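Local coordinates for uncharacterized protein (Bacillus thuringiensis serovar kurstaki, PDB 4XE7) that probably polymerises into actin-like filaments of the bacterial cytoskeleton that help to segregate plasmid DNA, as other ParM proteins do, at residues 197-202 and 405-410; 47-52 and 183-188. All blocks are in the same frame, centred on the assembly; numbering follows the deposited sequence.

Contact 1: 197-202 and 405-410; sequences TMNVEG and RSYLIA
In this actin-like fold, N199 and E201, in the last part of strand 188-200 and the turn that follows, pack side chain to side chain against Y407 and A410 of the C-terminal helix 402-418. The contact is partly buried and made by van der Waals touch. The N199 side chain and the tyrosine run antiparallel past one another, amide and ring planes 19° apart. CG of N199 lies anti to its carbonyl carbon (chi1 -52°), which turns the amide toward the helix. ND2 comes obliquely to the ring, 3.4 Å from CD1 of Y407, while CB of N199 lies 3.7 Å from CE1 of the same ring. The amide nitrogen spends its hydrogen bonds on G152 O and S151 OG, on the neighbouring strand 145-154, which hold the amide in position beside the ring. S151 OG also bonds Y407 O, so a single serine ties the strand pair to the helix. On its other branch N199 turns OD1 to the methyl of A410, at 3.5 Å from CB. The phenol end of Y407 reaches the aliphatic part of E201. There its buried OH, which has no polar partner in the model, rests 3.4 Å from CG and 3.5 Å from CB of E201.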
loop_
_atom_site.group_PDB
_atom_site.type_symbol
_atom_site.label_atom_id
_atom_site.label_comp_id
_atom_site.label_asym_id
_atom_site.label_seq_id
_atom_site.Cartn_x
_atom_site.Cartn_y
_atom_site.Cartn_z
ATOM N N THR A 197 -9.480 -3.612 -18.063
ATOM C CA THR A 197 -10.501 -4.303 -17.284
ATOM C C THR A 197 -10.733 -3.548 -15.982
ATOM O O THR A 197 -9.800 -2.980 -15.416
ATOM C CB THR A 197 -10.087 -5.752 -16.949
ATOM O OG1 THR A 197 -9.485 -6.368 -18.090
ATOM C CG2 THR A 197 -11.291 -6.565 -16.510
ATOM N N MET A 198 -11.964 -3.545 -15.493
ATOM C CA MET A 198 -12.226 -2.935 -14.201
ATOM C C MET A 198 -12.692 -4.012 -13.243
ATOM O O MET A 198 -13.440 -4.914 -13.619
ATOM C CB MET A 198 -13.257 -1.815 -14.319
ATOM C CG MET A 198 -12.761 -0.620 -15.114
ATOM S SD MET A 198 -11.413 0.271 -14.300
ATOM C CE MET A 198 -12.310 1.035 -12.951
ATOM N N ASN A 199 -12.234 -3.930 -12.007
ATOM C CA ASN A 199 -12.507 -4.993 -11.056
ATOM C C ASN A 199 -13.325 -4.450 -9.893
ATOM O O ASN A 199 -13.458 -3.227 -9.730
ATOM C CB ASN A 199 -11.201 -5.618 -10.554
ATOM C CG ASN A 199 -10.279 -6.052 -11.695
ATOM O OD1 ASN A 199 -10.472 -7.109 -12.294
ATOM N ND2 ASN A 199 -9.273 -5.221 -12.008
ATOM N N VAL A 200 -13.869 -5.366 -9.097
ATOM C CA VAL A 200 -14.630 -5.015 -7.906
ATOM C C VAL A 200 -13.696 -4.647 -6.773
ATOM O O VAL A 200 -13.102 -5.543 -6.176
ATOM C CB VAL A 200 -15.504 -6.192 -7.422
ATOM C CG1 VAL A 200 -16.378 -5.770 -6.249
ATOM C CG2 VAL A 200 -16.325 -6.774 -8.565
ATOM N N GLU A 201 -13.569 -3.361 -6.455
ATOM C CA GLU A 201 -12.695 -2.964 -5.352
ATOM C C GLU A 201 -13.236 -3.598 -4.074
ATOM O O GLU A 201 -14.443 -3.702 -3.895
ATOM C CB GLU A 201 -12.609 -1.437 -5.217
ATOM C CG GLU A 201 -11.421 -0.956 -4.386
ATOM C CD GLU A 201 -11.420 0.550 -4.163
ATOM O OE1 GLU A 201 -12.422 1.074 -3.634
ATOM O OE2 GLU A 201 -10.417 1.209 -4.515
ATOM N N GLY A 202 -12.352 -4.042 -3.195
ATOM C CA GLY A 202 -12.797 -4.719 -1.991
ATOM C C GLY A 202 -12.715 -6.229 -2.096
ATOM O O GLY A 202 -11.716 -6.827 -1.698
ATOM N N ARG A 405 -2.205 -5.704 -6.245
ATOM C CA ARG A 405 -1.814 -7.061 -6.605
ATOM C C ARG A 405 -2.987 -7.846 -7.180
ATOM O O ARG A 405 -2.803 -8.627 -8.119
ATOM C CB ARG A 405 -1.231 -7.813 -5.398
ATOM C CG ARG A 405 0.121 -7.286 -4.963
ATOM C CD ARG A 405 0.498 -7.767 -3.570
ATOM N NE ARG A 405 0.721 -9.198 -3.557
ATOM C CZ ARG A 405 1.905 -9.776 -3.719
ATOM N NH1 ARG A 405 2.991 -9.050 -3.899
ATOM N NH2 ARG A 405 2.001 -11.091 -3.699
ATOM N N SER A 406 -4.184 -7.647 -6.626
ATOM C CA SER A 406 -5.381 -8.317 -7.155
ATOM C C SER A 406 -5.655 -7.888 -8.592
ATOM O O SER A 406 -5.901 -8.721 -9.460
ATOM C CB SER A 406 -6.612 -8.019 -6.292
ATOM O OG SER A 406 -6.449 -8.515 -4.973
ATOM N N TYR A 407 -5.643 -6.583 -8.824
ATOM C CA TYR A 407 -5.777 -6.072 -10.180
ATOM C C TYR A 407 -4.704 -6.692 -11.079
ATOM O O TYR A 407 -5.005 -7.171 -12.167
ATOM C CB TYR A 407 -5.691 -4.540 -10.197
ATOM C CG TYR A 407 -6.784 -3.834 -9.395
ATOM C CD1 TYR A 407 -7.915 -4.527 -8.973
ATOM C CD2 TYR A 407 -6.674 -2.486 -9.052
ATOM C CE1 TYR A 407 -8.911 -3.905 -8.250
ATOM C CE2 TYR A 407 -7.686 -1.840 -8.316
ATOM C CZ TYR A 407 -8.800 -2.567 -7.928
ATOM O OH TYR A 407 -9.816 -1.986 -7.200
ATOM N N LEU A 408 -3.449 -6.701 -10.618
ATOM C CA LEU A 408 -2.353 -7.236 -11.431
ATOM C C LEU A 408 -2.615 -8.701 -11.825
ATOM O O LEU A 408 -2.493 -9.069 -12.995
ATOM C CB LEU A 408 -1.011 -7.115 -10.685
ATOM C CG LEU A 408 0.218 -7.799 -11.307
ATOM C CD1 LEU A 408 0.487 -7.322 -12.741
ATOM C CD2 LEU A 408 1.464 -7.599 -10.441
ATOM N N ILE A 409 -2.970 -9.534 -10.852
ATOM C CA ILE A 409 -3.287 -10.940 -11.135
ATOM C C ILE A 409 -4.449 -11.075 -12.142
ATOM O O ILE A 409 -4.386 -11.889 -13.071
ATOM C CB ILE A 409 -3.625 -11.700 -9.835
ATOM C CG1 ILE A 409 -2.385 -11.766 -8.935
ATOM C CG2 ILE A 409 -4.144 -13.114 -10.125
ATOM C CD1 ILE A 409 -2.714 -11.919 -7.461
ATOM N N ALA A 410 -5.498 -10.275 -11.956
ATOM C CA ALA A 410 -6.619 -10.251 -12.886
ATOM C C ALA A 410 -6.118 -9.864 -14.269
ATOM O O ALA A 410 -6.520 -10.454 -15.274
ATOM C CB ALA A 410 -7.706 -9.272 -12.416
#

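Contact 2: 47-52 and 183-188; sequences PAKIDL and TYEGKK
A salt bridge between K49 and E185 joins two surface loops. NZ of K49 lies 2.9 Å from OE2 of E185, on the syn side of that oxygen and 16° out of the carboxylate plane. It also makes a weak hydrogen bond to OE1 of E185, likewise 2.9 Å long, so the ammonium straddles both oxygens. The two side chains meet at about a right angle. E185 is extended, whereas the lysine chain bends at chi3 (49°), bringing its last carbon alongside the carboxylate, with CE of K49 3.3 Å from OE2 of E185. Behind the bridge the backbones stand well apart, 9.3 Å between CA of K49 and CA of E185. E185 occupies the second position of a type II beta turn from Y184 to K187, closed by the bond from K187 N to Y184 O at 2.9 Å; G186 takes the third position with a positive phi of 98°. Y184, at the first position of the turn, packs on helix 123-140, meets F179 edge-to-face and bonds D69 through its hydroxyl. The K49 side chain also touches D181. With the pair at the surface and little area buried, solvent probably screens this attraction between the loops.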
loop_
_atom_site.group_PDB
_atom_site.type_symbol
_atom_site.label_atom_id
_atom_site.label_comp_id
_atom_site.label_asym_id
_atom_site.label_seq_id
_atom_site.Cartn_x
_atom_site.Cartn_y
_atom_site.Cartn_z
ATOM N N PRO A 47 8.999 24.728 -16.174
ATOM C CA PRO A 47 9.105 23.910 -17.391
ATOM C C PRO A 47 10.409 23.112 -17.459
ATOM O O PRO A 47 10.448 22.036 -18.055
ATOM C CB PRO A 47 9.026 24.948 -18.522
ATOM C CG PRO A 47 9.357 26.261 -17.884
ATOM C CD PRO A 47 8.867 26.165 -16.470
ATOM N N ALA A 48 11.462 23.637 -16.845
ATOM C CA ALA A 48 12.747 22.950 -16.792
ATOM C C ALA A 48 13.211 22.876 -15.349
ATOM O O ALA A 48 12.700 23.600 -14.493
ATOM C CB ALA A 48 13.783 23.663 -17.658
ATOM N N LYS A 49 14.176 22.001 -15.082
ATOM C CA LYS A 49 14.689 21.803 -13.728
ATOM C C LYS A 49 15.227 23.095 -13.111
ATOM O O LYS A 49 15.770 23.951 -13.813
ATOM C CB LYS A 49 15.783 20.733 -13.737
ATOM C CG LYS A 49 16.425 20.474 -12.385
ATOM C CD LYS A 49 17.416 19.336 -12.469
ATOM C CE LYS A 49 18.366 19.509 -13.630
ATOM N NZ LYS A 49 19.423 18.468 -13.599
ATOM N N ILE A 50 15.064 23.225 -11.796
ATOM C CA ILE A 50 15.527 24.395 -11.059
ATOM C C ILE A 50 16.732 24.042 -10.169
ATOM O O ILE A 50 16.879 22.895 -9.731
ATOM C CB ILE A 50 14.376 24.996 -10.215
ATOM C CG1 ILE A 50 14.187 26.482 -10.538
ATOM C CG2 ILE A 50 14.583 24.752 -8.727
ATOM C CD1 ILE A 50 13.657 26.746 -11.944
ATOM N N ASP A 51 17.591 25.030 -9.914
ATOM C CA ASP A 51 18.860 24.795 -9.217
ATOM C C ASP A 51 18.791 25.148 -7.737
ATOM O O ASP A 51 19.527 24.589 -6.922
ATOM C CB ASP A 51 19.985 25.581 -9.891
ATOM C CG ASP A 51 20.216 25.143 -11.322
ATOM O OD1 ASP A 51 19.635 24.107 -11.722
ATOM O OD2 ASP A 51 20.990 25.814 -12.040
ATOM N N LEU A 52 17.915 26.090 -7.399
ATOM C CA LEU A 52 17.562 26.339 -6.007
ATOM C C LEU A 52 16.772 25.138 -5.496
ATOM O O LEU A 52 15.593 24.987 -5.818
ATOM C CB LEU A 52 16.743 27.630 -5.874
ATOM C CG LEU A 52 16.398 28.174 -4.483
ATOM C CD1 LEU A 52 16.298 29.689 -4.524
ATOM C CD2 LEU A 52 15.101 27.577 -3.944
ATOM N N THR A 183 16.084 10.588 -10.683
ATOM C CA THR A 183 16.733 9.401 -11.232
ATOM C C THR A 183 16.626 9.214 -12.745
ATOM O O THR A 183 17.596 8.821 -13.386
ATOM C CB THR A 183 16.157 8.141 -10.573
ATOM O OG1 THR A 183 16.001 8.378 -9.165
ATOM C CG2 THR A 183 17.074 6.933 -10.823
ATOM N N TYR A 184 15.457 9.474 -13.322
ATOM C CA TYR A 184 15.263 9.213 -14.747
ATOM C C TYR A 184 15.312 10.473 -15.618
ATOM O O TYR A 184 14.757 10.485 -16.721
ATOM C CB TYR A 184 13.929 8.479 -14.958
ATOM C CG TYR A 184 13.825 7.242 -14.085
ATOM C CD1 TYR A 184 14.755 6.216 -14.205
ATOM C CD2 TYR A 184 12.822 7.109 -13.138
ATOM C CE1 TYR A 184 14.694 5.093 -13.406
ATOM C CE2 TYR A 184 12.752 5.983 -12.325
ATOM C CZ TYR A 184 13.698 4.981 -12.470
ATOM O OH TYR A 184 13.657 3.858 -11.694
ATOM N N GLU A 185 15.970 11.524 -15.125
ATOM C CA GLU A 185 16.023 12.802 -15.838
ATOM C C GLU A 185 16.419 12.630 -17.299
ATOM O O GLU A 185 17.399 11.964 -17.606
ATOM C CB GLU A 185 16.995 13.770 -15.162
ATOM C CG GLU A 185 17.249 15.027 -15.998
ATOM C CD GLU A 185 18.165 16.027 -15.316
ATOM O OE1 GLU A 185 18.684 15.712 -14.221
ATOM O OE2 GLU A 185 18.368 17.127 -15.882
ATOM N N GLY A 186 15.625 13.209 -18.197
ATOM C CA GLY A 186 15.906 13.142 -19.616
ATOM C C GLY A 186 15.109 12.062 -20.302
ATOM O O GLY A 186 14.937 12.091 -21.513
ATOM N N LYS A 187 14.612 11.104 -19.530
ATOM C CA LYS A 187 13.841 10.010 -20.111
ATOM C C LYS A 187 12.406 10.410 -20.376
ATOM O O LYS A 187 11.767 11.072 -19.556
ATOM C CB LYS A 187 13.877 8.779 -19.202
ATOM C CG LYS A 187 15.141 7.939 -19.361
ATOM C CD LYS A 187 15.117 6.717 -18.458
ATOM C CE LYS A 187 16.456 5.997 -18.476
ATOM N NZ LYS A 187 16.774 5.453 -19.821
ATOM N N LYS A 188 11.903 9.992 -21.530
ATOM C CA LYS A 188 10.523 10.226 -21.915
ATOM C C LYS A 188 9.830 8.891 -22.172
ATOM O O LYS A 188 10.228 8.154 -23.062
ATOM C CB LYS A 188 10.473 11.111 -23.162
ATOM C CG LYS A 188 9.093 11.559 -23.566
ATOM C CD LYS A 188 9.166 12.845 -24.383
ATOM C CE LYS A 188 7.816 13.213 -24.971
ATOM N NZ LYS A 188 7.878 14.476 -25.763
#

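In the fold
Both contacts involve the mixed eight-stranded sheet of this actin-like chain, and strand 188-200 connects them: the turn of contact 2 leads into its start, and contact 1 lies at its far end. Their centres are 33 Å apart and their nearest atoms about 17 Å, so they do not touch. Both segments of contact 2 precede both of contact 1 in the sequence. Contact 2 joins only surface loops, the one after strand 33-45 and the one between strands 173-179 and 188-200. The strands of the five-stranded sheet lie between the two segments of contact 1 in the sequence, so that contact ties the C-terminal helix 402-418 back to the eight-stranded sheet from beyond the second sheet.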